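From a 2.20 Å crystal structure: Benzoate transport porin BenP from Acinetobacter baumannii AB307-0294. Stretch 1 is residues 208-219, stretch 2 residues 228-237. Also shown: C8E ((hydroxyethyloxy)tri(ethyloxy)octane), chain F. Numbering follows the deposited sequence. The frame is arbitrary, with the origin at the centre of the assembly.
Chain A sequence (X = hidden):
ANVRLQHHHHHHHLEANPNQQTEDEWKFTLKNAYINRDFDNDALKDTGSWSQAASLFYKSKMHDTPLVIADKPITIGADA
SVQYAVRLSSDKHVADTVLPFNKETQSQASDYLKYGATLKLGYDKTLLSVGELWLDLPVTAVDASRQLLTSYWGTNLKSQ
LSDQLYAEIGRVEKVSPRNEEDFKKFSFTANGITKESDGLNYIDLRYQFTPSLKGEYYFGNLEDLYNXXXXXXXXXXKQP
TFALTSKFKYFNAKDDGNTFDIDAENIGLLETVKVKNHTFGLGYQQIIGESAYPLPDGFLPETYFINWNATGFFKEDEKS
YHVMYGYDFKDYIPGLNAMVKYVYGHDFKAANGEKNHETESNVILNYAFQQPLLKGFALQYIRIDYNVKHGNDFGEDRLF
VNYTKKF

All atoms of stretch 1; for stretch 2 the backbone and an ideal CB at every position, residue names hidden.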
ATOM      1  N   GLN A 208       8.929 -18.628   9.390  1.00 34.06           N
ATOM      2  CA  GLN A 208      10.139 -18.919   8.604  1.00 37.34           C
ATOM      3  C   GLN A 208      10.370 -20.454   8.643  1.00 37.01           C
ATOM      4  O   GLN A 208      10.747 -21.036   9.629  1.00 38.22           O
ATOM      5  CB  GLN A 208      11.375 -18.147   9.148  1.00 39.03           C
ATOM      6  CG  GLN A 208      12.631 -18.228   8.280  1.00 40.80           C
ATOM      7  CD  GLN A 208      12.496 -17.371   7.015  1.00 41.91           C
ATOM      8  OE1 GLN A 208      11.924 -16.283   7.045  1.00 41.59           O
ATOM      9  NE2 GLN A 208      13.053 -17.852   5.913  1.00 43.00           N
ATOM     10  N   PHE A 209      10.062 -21.102   7.550  1.00 36.64           N
ATOM     11  CA  PHE A 209       9.998 -22.541   7.526  1.00 37.47           C
ATOM     12  C   PHE A 209      11.411 -23.054   7.452  1.00 40.71           C
ATOM     13  O   PHE A 209      11.774 -23.987   8.195  1.00 43.91           O
ATOM     14  CB  PHE A 209       9.148 -23.014   6.328  1.00 35.64           C
ATOM     15  CG  PHE A 209       7.663 -22.965   6.606  1.00 34.09           C
ATOM     16  CD1 PHE A 209       7.037 -23.991   7.400  1.00 34.71           C
ATOM     17  CD2 PHE A 209       6.897 -21.948   6.117  1.00 32.47           C
ATOM     18  CE1 PHE A 209       5.667 -23.955   7.640  1.00 34.18           C
ATOM     19  CE2 PHE A 209       5.529 -21.895   6.334  1.00 32.84           C
ATOM     20  CZ  PHE A 209       4.909 -22.876   7.100  1.00 34.12           C
ATOM     21  N   THR A 210      12.199 -22.443   6.581  1.00 42.28           N
ATOM     22  CA  THR A 210      13.614 -22.775   6.321  1.00 45.18           C
ATOM     23  C   THR A 210      14.291 -21.459   5.896  1.00 46.93           C
ATOM     24  O   THR A 210      13.549 -20.411   5.723  1.00 45.16           O
ATOM     25  CB  THR A 210      13.788 -23.846   5.184  1.00 46.90           C
ATOM     26  OG1 THR A 210      13.372 -23.298   3.894  1.00 49.84           O
ATOM     27  CG2 THR A 210      13.069 -25.254   5.497  1.00 47.45           C
ATOM     28  N   PRO A 211      15.680 -21.451   5.706  1.00 48.64           N
ATOM     29  CA  PRO A 211      16.316 -20.174   5.262  1.00 47.64           C
ATOM     30  C   PRO A 211      15.712 -19.645   3.915  1.00 43.07           C
ATOM     31  O   PRO A 211      15.662 -18.483   3.726  1.00 40.96           O
ATOM     32  CB  PRO A 211      17.825 -20.538   5.118  1.00 51.33           C
ATOM     33  CG  PRO A 211      18.021 -21.824   5.917  1.00 54.95           C
ATOM     34  CD  PRO A 211      16.675 -22.556   5.762  1.00 53.12           C
ATOM     35  N   SER A 212      15.238 -20.525   3.036  1.00 40.87           N
ATOM     36  CA  SER A 212      14.711 -20.128   1.758  1.00 40.43           C
ATOM     37  C   SER A 212      13.171 -20.098   1.710  1.00 39.67           C
ATOM     38  O   SER A 212      12.604 -19.686   0.688  1.00 38.98           O
ATOM     39  CB  SER A 212      15.135 -21.118   0.704  1.00 42.16           C
ATOM     40  OG  SER A 212      15.097 -22.416   1.261  1.00 44.92           O
ATOM     41  N   LEU A 213      12.482 -20.476   2.784  1.00 38.13           N
ATOM     42  CA  LEU A 213      11.009 -20.542   2.639  1.00 37.46           C
ATOM     43  C   LEU A 213      10.277 -19.946   3.780  1.00 34.24           C
ATOM     44  O   LEU A 213      10.457 -20.345   4.919  1.00 32.04           O
ATOM     45  CB  LEU A 213      10.592 -22.002   2.445  1.00 39.12           C
ATOM     46  CG  LEU A 213       9.041 -22.170   2.500  1.00 39.55           C
ATOM     47  CD1 LEU A 213       8.342 -21.673   1.261  1.00 39.03           C
ATOM     48  CD2 LEU A 213       8.740 -23.657   2.759  1.00 41.23           C
ATOM     49  N   LYS A 214       9.385 -19.027   3.491  1.00 34.20           N
ATOM     50  CA  LYS A 214       8.551 -18.520   4.561  1.00 34.42           C
ATOM     51  C   LYS A 214       7.125 -18.370   4.128  1.00 33.15           C
ATOM     52  O   LYS A 214       6.847 -18.378   2.949  1.00 31.16           O
ATOM     53  CB  LYS A 214       9.078 -17.186   5.058  1.00 36.29           C
ATOM     54  CG  LYS A 214       9.070 -16.074   4.028  1.00 38.71           C
ATOM     55  CD  LYS A 214       9.633 -14.799   4.638  1.00 43.76           C
ATOM     56  CE  LYS A 214      10.420 -13.979   3.602  1.00 45.64           C
ATOM     57  NZ  LYS A 214       9.371 -13.445   2.709  1.00 46.34           N
ATOM     58  N   GLY A 215       6.243 -18.273   5.125  1.00 31.80           N
ATOM     59  CA  GLY A 215       4.798 -18.185   4.894  1.00 31.30           C
ATOM     60  C   GLY A 215       4.092 -17.101   5.756  1.00 29.41           C
ATOM     61  O   GLY A 215       4.543 -16.704   6.794  1.00 29.74           O
ATOM     62  N   GLU A 216       2.914 -16.729   5.393  1.00 30.06           N
ATOM     63  CA  GLU A 216       2.162 -15.724   6.172  1.00 29.49           C
ATOM     64  C   GLU A 216       0.695 -16.164   6.170  1.00 28.24           C
ATOM     65  O   GLU A 216       0.165 -16.558   5.141  1.00 27.85           O
ATOM     66  CB  GLU A 216       2.475 -14.297   5.614  1.00 29.12           C
ATOM     67  CG  GLU A 216       1.550 -13.207   6.190  1.00 29.30           C
ATOM     68  CD  GLU A 216       1.924 -11.792   5.825  1.00 30.11           C
ATOM     69  OE1 GLU A 216       2.863 -11.573   5.004  1.00 36.20           O
ATOM     70  OE2 GLU A 216       1.257 -10.834   6.321  1.00 29.33           O
ATOM     71  N   TYR A 217       0.043 -16.163   7.308  1.00 27.46           N
ATOM     72  CA  TYR A 217      -1.386 -16.252   7.310  1.00 26.85           C
ATOM     73  C   TYR A 217      -1.980 -15.018   7.916  1.00 25.51           C
ATOM     74  O   TYR A 217      -1.541 -14.566   8.997  1.00 25.17           O
ATOM     75  CB  TYR A 217      -1.810 -17.422   8.196  1.00 29.69           C
ATOM     76  CG  TYR A 217      -3.297 -17.449   8.454  1.00 30.32           C
ATOM     77  CD1 TYR A 217      -4.184 -17.796   7.437  1.00 31.85           C
ATOM     78  CD2 TYR A 217      -3.820 -17.114   9.675  1.00 31.39           C
ATOM     79  CE1 TYR A 217      -5.586 -17.767   7.644  1.00 32.32           C
ATOM     80  CE2 TYR A 217      -5.195 -17.207   9.933  1.00 31.65           C
ATOM     81  CZ  TYR A 217      -6.090 -17.488   8.901  1.00 32.05           C
ATOM     82  OH  TYR A 217      -7.474 -17.502   9.095  1.00 30.63           O
ATOM     83  N   TYR A 218      -3.036 -14.493   7.315  1.00 24.06           N
ATOM     84  CA  TYR A 218      -3.726 -13.301   7.916  1.00 23.77           C
ATOM     85  C   TYR A 218      -5.196 -13.549   7.954  1.00 23.55           C
ATOM     86  O   TYR A 218      -5.793 -14.058   6.998  1.00 22.11           O
ATOM     87  CB  TYR A 218      -3.505 -12.064   6.973  1.00 23.29           C
ATOM     88  CG  TYR A 218      -4.276 -10.822   7.296  1.00 22.99           C
ATOM     89  CD1 TYR A 218      -3.792  -9.879   8.151  1.00 24.00           C
ATOM     90  CD2 TYR A 218      -5.506 -10.583   6.697  1.00 23.72           C
ATOM     91  CE1 TYR A 218      -4.527  -8.697   8.415  1.00 24.58           C
ATOM     92  CE2 TYR A 218      -6.261  -9.454   6.968  1.00 23.96           C
ATOM     93  CZ  TYR A 218      -5.786  -8.548   7.864  1.00 24.93           C
ATOM     94  OH  TYR A 218      -6.583  -7.449   8.056  1.00 26.46           O
ATOM     95  N   PHE A 219      -5.819 -13.060   8.995  1.00 24.89           N
ATOM     96  CA  PHE A 219      -7.282 -13.048   9.076  1.00 24.93           C
ATOM     97  C   PHE A 219      -7.722 -11.666   9.519  1.00 24.89           C
ATOM     98  O   PHE A 219      -7.188 -11.078  10.496  1.00 23.97           O
ATOM     99  CB  PHE A 219      -7.902 -14.117   9.975  1.00 26.04           C
ATOM    100  CG  PHE A 219      -9.445 -13.991  10.131  1.00 26.10           C
ATOM    101  CD1 PHE A 219     -10.319 -14.282   9.077  1.00 26.37           C
ATOM    102  CD2 PHE A 219     -10.016 -13.544  11.313  1.00 26.92           C
ATOM    103  CE1 PHE A 219     -11.754 -14.185   9.220  1.00 25.63           C
ATOM    104  CE2 PHE A 219     -11.442 -13.446  11.443  1.00 27.55           C
ATOM    105  CZ  PHE A 219     -12.293 -13.783  10.379  1.00 25.65           C
ATOM    106  N   UNK A 228     -11.895 -11.636   5.704  1.00 25.52           N
ATOM    107  CA  UNK A 228     -10.864 -11.925   4.701  1.00 25.65           C
ATOM    108  C   UNK A 228      -9.792 -12.852   5.252  1.00 26.02           C
ATOM    109  O   UNK A 228      -9.267 -12.644   6.340  1.00 25.94           O
ATOM    110  CB  UNK A 228     -10.222 -10.627   4.208  1.00 25.65           C
ATOM    111  N   UNK A 229      -9.514 -13.898   4.487  1.00 26.35           N
ATOM    112  CA  UNK A 229      -8.338 -14.819   4.730  1.00 26.81           C
ATOM    113  C   UNK A 229      -7.274 -14.617   3.614  1.00 25.26           C
ATOM    114  O   UNK A 229      -7.600 -14.508   2.415  1.00 24.63           O
ATOM    115  CB  UNK A 229      -8.789 -16.281   4.760  1.00 26.81           C
ATOM    116  N   UNK A 230      -6.019 -14.639   4.036  1.00 24.63           N
ATOM    117  CA  UNK A 230      -4.897 -14.600   3.158  1.00 23.86           C
ATOM    118  C   UNK A 230      -3.847 -15.628   3.595  1.00 24.50           C
ATOM    119  O   UNK A 230      -3.472 -15.706   4.761  1.00 24.04           O
ATOM    120  CB  UNK A 230      -4.307 -13.189   3.119  1.00 23.86           C
ATOM    121  N   UNK A 231      -3.358 -16.390   2.637  1.00 27.18           N
ATOM    122  CA  UNK A 231      -2.157 -17.238   2.791  1.00 27.77           C
ATOM    123  C   UNK A 231      -1.169 -16.843   1.722  1.00 26.42           C
ATOM    124  O   UNK A 231      -1.454 -16.857   0.461  1.00 24.57           O
ATOM    125  CB  UNK A 231      -2.492 -18.728   2.695  1.00 27.77           C
ATOM    126  N   UNK A 232       0.012 -16.535   2.190  1.00 26.73           N
ATOM    127  CA  UNK A 232       1.128 -16.136   1.257  1.00 28.44           C
ATOM    128  C   UNK A 232       2.274 -17.122   1.516  1.00 29.49           C
ATOM    129  O   UNK A 232       2.559 -17.367   2.641  1.00 30.61           O
ATOM    130  CB  UNK A 232       1.584 -14.692   1.478  1.00 28.44           C
ATOM    131  N   UNK A 233       2.839 -17.765   0.499  1.00 30.67           N
ATOM    132  CA  UNK A 233       4.139 -18.516   0.617  1.00 32.39           C
ATOM    133  C   UNK A 233       5.179 -17.976  -0.356  1.00 32.94           C
ATOM    134  O   UNK A 233       4.897 -17.734  -1.557  1.00 31.03           O
ATOM    135  CB  UNK A 233       3.931 -20.008   0.352  1.00 32.39           C
ATOM    136  N   UNK A 234       6.389 -17.758   0.158  1.00 33.60           N
ATOM    137  CA  UNK A 234       7.457 -17.178  -0.646  1.00 32.45           C
ATOM    138  C   UNK A 234       8.700 -18.011  -0.579  1.00 32.18           C
ATOM    139  O   UNK A 234       9.259 -18.302   0.496  1.00 32.20           O
ATOM    140  CB  UNK A 234       7.765 -15.749  -0.193  1.00 32.45           C
ATOM    141  N   UNK A 235       9.184 -18.443  -1.719  1.00 32.82           N
ATOM    142  CA  UNK A 235      10.487 -19.169  -1.697  1.00 34.56           C
ATOM    143  C   UNK A 235      11.531 -18.398  -2.529  1.00 35.17           C
ATOM    144  O   UNK A 235      11.238 -17.911  -3.614  1.00 30.81           O
ATOM    145  CB  UNK A 235      10.327 -20.590  -2.241  1.00 34.56           C
ATOM    146  N   UNK A 236      12.748 -18.373  -2.011  1.00 40.45           N
ATOM    147  CA  UNK A 236      13.903 -17.734  -2.684  1.00 42.86           C
ATOM    148  C   UNK A 236      15.017 -18.854  -2.953  1.00 44.18           C
ATOM    149  O   UNK A 236      15.455 -19.695  -2.064  1.00 41.71           O
ATOM    150  CB  UNK A 236      14.453 -16.598  -1.819  1.00 42.86           C
ATOM    151  N   UNK A 237      15.298 -19.001  -4.252  1.00 42.94           N
ATOM    152  CA  UNK A 237      16.254 -19.993  -4.723  1.00 43.52           C
ATOM    153  C   UNK A 237      17.485 -19.123  -5.070  1.00 47.91           C
ATOM    154  O   UNK A 237      17.457 -18.276  -6.003  1.00 45.25           O
ATOM    155  CB  UNK A 237      15.734 -20.816  -5.904  1.00 43.52           C
TER
HETATM  156  C1  C8E F 404       2.662 -23.790 -10.287  1.00 51.50           C
HETATM  157  C2  C8E F 404       1.321 -23.727  -9.534  1.00 54.24           C
HETATM  158  C3  C8E F 404       1.440 -24.377  -8.145  1.00 53.51           C
HETATM  159  C4  C8E F 404       0.367 -24.113  -7.079  1.00 49.74           C
HETATM  160  C5  C8E F 404       0.698 -24.878  -5.758  1.00 50.43           C
HETATM  161  C6  C8E F 404       0.907 -24.022  -4.488  1.00 53.93           C
HETATM  162  C7  C8E F 404       2.117 -24.332  -3.578  1.00 58.00           C
HETATM  163  C8  C8E F 404       3.366 -23.469  -3.877  1.00 70.85           C
HETATM  164  O9  C8E F 404       4.289 -23.400  -2.756  1.00 84.23           O
HETATM  165  C10 C8E F 404       5.675 -23.016  -2.997  1.00 87.97           C
HETATM  166  C11 C8E F 404       6.640 -23.523  -1.888  1.00 85.36           C
HETATM  167  O12 C8E F 404       7.930 -23.983  -2.384  1.00 81.28           O
HETATM  168  C13 C8E F 404       8.880 -24.365  -1.369  1.00 70.14           C
HETATM  169  C14 C8E F 404       9.707 -25.618  -1.712  1.00 66.86           C
HETATM  170  O15 C8E F 404      10.434 -26.134  -0.552  1.00 57.23           O
HETATM  171  C16 C8E F 404      11.836 -25.838  -0.512  1.00 54.05           C
HETATM  172  C17 C8E F 404      12.264 -25.603   0.920  1.00 49.88           C
HETATM  173  O18 C8E F 404      13.531 -24.925   0.977  1.00 51.57           O
HETATM  174  C19 C8E F 404      14.694 -25.327   0.179  1.00 45.24           C
HETATM  175  C20 C8E F 404      16.005 -25.097   0.981  1.00 48.18           C
HETATM  176  O21 C8E F 404      15.890 -24.591   2.375  1.00 41.91           O

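Stretch 2 runs antiparallel to strand 213-219, at 170° between N-to-C directions, and its backbone angles are extended throughout, so successive CB atoms alternate between two sheet faces: one carries Leu213, Tyr217 and Phe219, the other Lys214, Glu216 and Tyr218.

At position 228 the ideal CB points sideways, 5.0 Å from Tyr218 CE2, which suits any long chain with an aliphatic stem. It is Lys228, whose CD lies 4.3 Å from Tyr218 CE2; NZ is satisfied elsewhere in the structure.

Position 229 sits on the face of Tyr217 and Phe219, its ideal CB 4.6 Å from Tyr217 CE1 and 5.0 Å from Phe219 CD1. A polar or aromatic group could use the Tyr217 hydroxyl or the Phe219 ring. His229 (chi1 m) does both: ND1 hydrogen-bonds Tyr217 OH at 2.8 Å, at the edge of the imidazole, while Phe219 CD1 lies over one face of that ring, 3.5 Å from His229 CE1.

At 230 the CB points to the Tyr218 face, 4.1 Å from Tyr218 CB, with room to run toward Glu216; a large apolar or aromatic residue fits. Tyr230 (chi1 t) brings CE2 to 3.9 Å from Glu216 CG, and a water links the pair, 2.6 Å from Glu216 OE1 and 3.1 Å from Tyr230 OH. Its backbone forms both hydrogen bonds with Tyr218, N to Tyr218 O at 3.0 Å and O to Tyr218 N at 2.9 Å.

Position 231 has its CB 5.1 Å from Tyr217 CD1, suiting small or branched apolar groups. Val231 places CG2 4.1 Å from Tyr217 CD1, at the ring edge.

At 232 the CB would lie 4.2 Å from Glu216 CB, and the ordinary strand angles (-122/129) do not demand glycine; several residues seem possible. Gly232 contributes backbone alone: N to Glu216 O, 3.0 Å, and O to Glu216 N, 2.8 Å.

Position 233 faces Gly215, whose missing side chain leaves space for a branched apolar group. Leu233 (m, t) uses it: CD2 is 3.9 Å from Gly215 CA and 4.3 Å from Phe209 CE2.

The CB at 234 is 4.0 Å from Lys214 NZ, favouring an acid, though a neutral acceptor could serve. Glu234 forms a salt bridge, OE1 to Lys214 NZ at 2.8 Å, its hydrogen bond weak.

At 235 Ser212, Leu213 and the detergent invite a flat or apolar group. His235 sets CD2 4.2 Å from Leu213 CB and NE2 3.7 Å from C8E C19.

Position 236 points sideways, tolerating many residues; Thr236 N donates to Ser212 O at 3.0 Å. Position 237 points away, unconstrained here: Trp237.

Stretch 2, residues 228-237: KHYVGLEHTW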
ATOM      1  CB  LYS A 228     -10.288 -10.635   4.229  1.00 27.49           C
ATOM      2  CG  LYS A 228      -9.096 -10.685   3.276  1.00 29.71           C
ATOM      3  CD  LYS A 228      -8.543  -9.267   3.299  1.00 31.62           C
ATOM      4  CE  LYS A 228      -7.447  -8.889   2.276  1.00 32.88           C
ATOM      5  NZ  LYS A 228      -7.895  -8.668   0.859  1.00 33.13           N
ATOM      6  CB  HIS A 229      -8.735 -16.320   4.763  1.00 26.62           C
ATOM      7  CG  HIS A 229      -9.700 -16.673   5.829  1.00 27.25           C
ATOM      8  ND1 HIS A 229      -9.335 -17.376   6.972  1.00 28.88           N
ATOM      9  CD2 HIS A 229     -11.038 -16.486   5.918  1.00 26.91           C
ATOM     10  CE1 HIS A 229     -10.396 -17.533   7.746  1.00 28.60           C
ATOM     11  NE2 HIS A 229     -11.442 -17.021   7.130  1.00 28.32           N
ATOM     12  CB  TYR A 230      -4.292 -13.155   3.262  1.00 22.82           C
ATOM     13  CG  TYR A 230      -2.879 -13.059   2.661  1.00 21.97           C
ATOM     14  CD1 TYR A 230      -2.733 -13.029   1.315  1.00 22.50           C
ATOM     15  CD2 TYR A 230      -1.752 -13.033   3.423  1.00 23.28           C
ATOM     16  CE1 TYR A 230      -1.507 -12.955   0.682  1.00 23.00           C
ATOM     17  CE2 TYR A 230      -0.449 -12.960   2.840  1.00 23.42           C
ATOM     18  CZ  TYR A 230      -0.366 -12.842   1.432  1.00 24.39           C
ATOM     19  OH  TYR A 230       0.775 -12.767   0.676  1.00 25.49           O
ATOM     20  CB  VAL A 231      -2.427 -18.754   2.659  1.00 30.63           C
ATOM     21  CG1 VAL A 231      -1.176 -19.567   3.008  1.00 32.52           C
ATOM     22  CG2 VAL A 231      -3.396 -19.199   3.692  1.00 31.94           C
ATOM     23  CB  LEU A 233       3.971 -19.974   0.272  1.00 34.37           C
ATOM     24  CG  LEU A 233       2.999 -20.711   1.229  1.00 37.00           C
ATOM     25  CD1 LEU A 233       2.634 -22.056   0.592  1.00 41.54           C
ATOM     26  CD2 LEU A 233       3.483 -21.023   2.618  1.00 36.76           C
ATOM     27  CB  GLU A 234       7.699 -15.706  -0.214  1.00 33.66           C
ATOM     28  CG  GLU A 234       8.807 -15.011  -1.026  1.00 36.15           C
ATOM     29  CD  GLU A 234       9.086 -13.547  -0.632  1.00 38.61           C
ATOM     30  OE1 GLU A 234       8.329 -12.932   0.135  1.00 41.58           O
ATOM     31  OE2 GLU A 234      10.062 -12.945  -1.181  1.00 45.28           O
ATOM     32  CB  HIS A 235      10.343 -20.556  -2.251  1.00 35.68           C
ATOM     33  CG  HIS A 235      11.623 -21.309  -2.305  1.00 38.48           C
ATOM     34  ND1 HIS A 235      12.430 -21.329  -3.418  1.00 39.02           N
ATOM     35  CD2 HIS A 235      12.238 -22.098  -1.385  1.00 40.82           C
ATOM     36  CE1 HIS A 235      13.478 -22.104  -3.187  1.00 41.25           C
ATOM     37  NE2 HIS A 235      13.386 -22.591  -1.967  1.00 41.26           N
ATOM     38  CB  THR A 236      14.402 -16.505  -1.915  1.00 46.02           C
ATOM     39  OG1 THR A 236      14.536 -16.889  -0.583  1.00 51.86           O
ATOM     40  CG2 THR A 236      13.441 -15.247  -1.916  1.00 45.24           C
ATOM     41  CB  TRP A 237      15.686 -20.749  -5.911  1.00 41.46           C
ATOM     42  CG  TRP A 237      16.598 -21.788  -6.483  1.00 41.47           C
ATOM     43  CD1 TRP A 237      17.593 -22.482  -5.820  1.00 42.42           C
ATOM     44  CD2 TRP A 237      16.606 -22.265  -7.835  1.00 40.24           C
ATOM     45  NE1 TRP A 237      18.160 -23.356  -6.678  1.00 43.77           N
ATOM     46  CE2 TRP A 237      17.573 -23.227  -7.924  1.00 42.65           C
ATOM     47  CE3 TRP A 237      15.883 -21.956  -8.969  1.00 39.27           C
ATOM     48  CZ2 TRP A 237      17.854 -23.899  -9.155  1.00 44.25           C
ATOM     49  CZ3 TRP A 237      16.165 -22.625 -10.169  1.00 40.28           C
ATOM     50  CH2 TRP A 237      17.123 -23.549 -10.257  1.00 42.09           C
TER
HETATM   51  O   HOH W   1       3.174 -12.358   2.593  1.00 26.23           O
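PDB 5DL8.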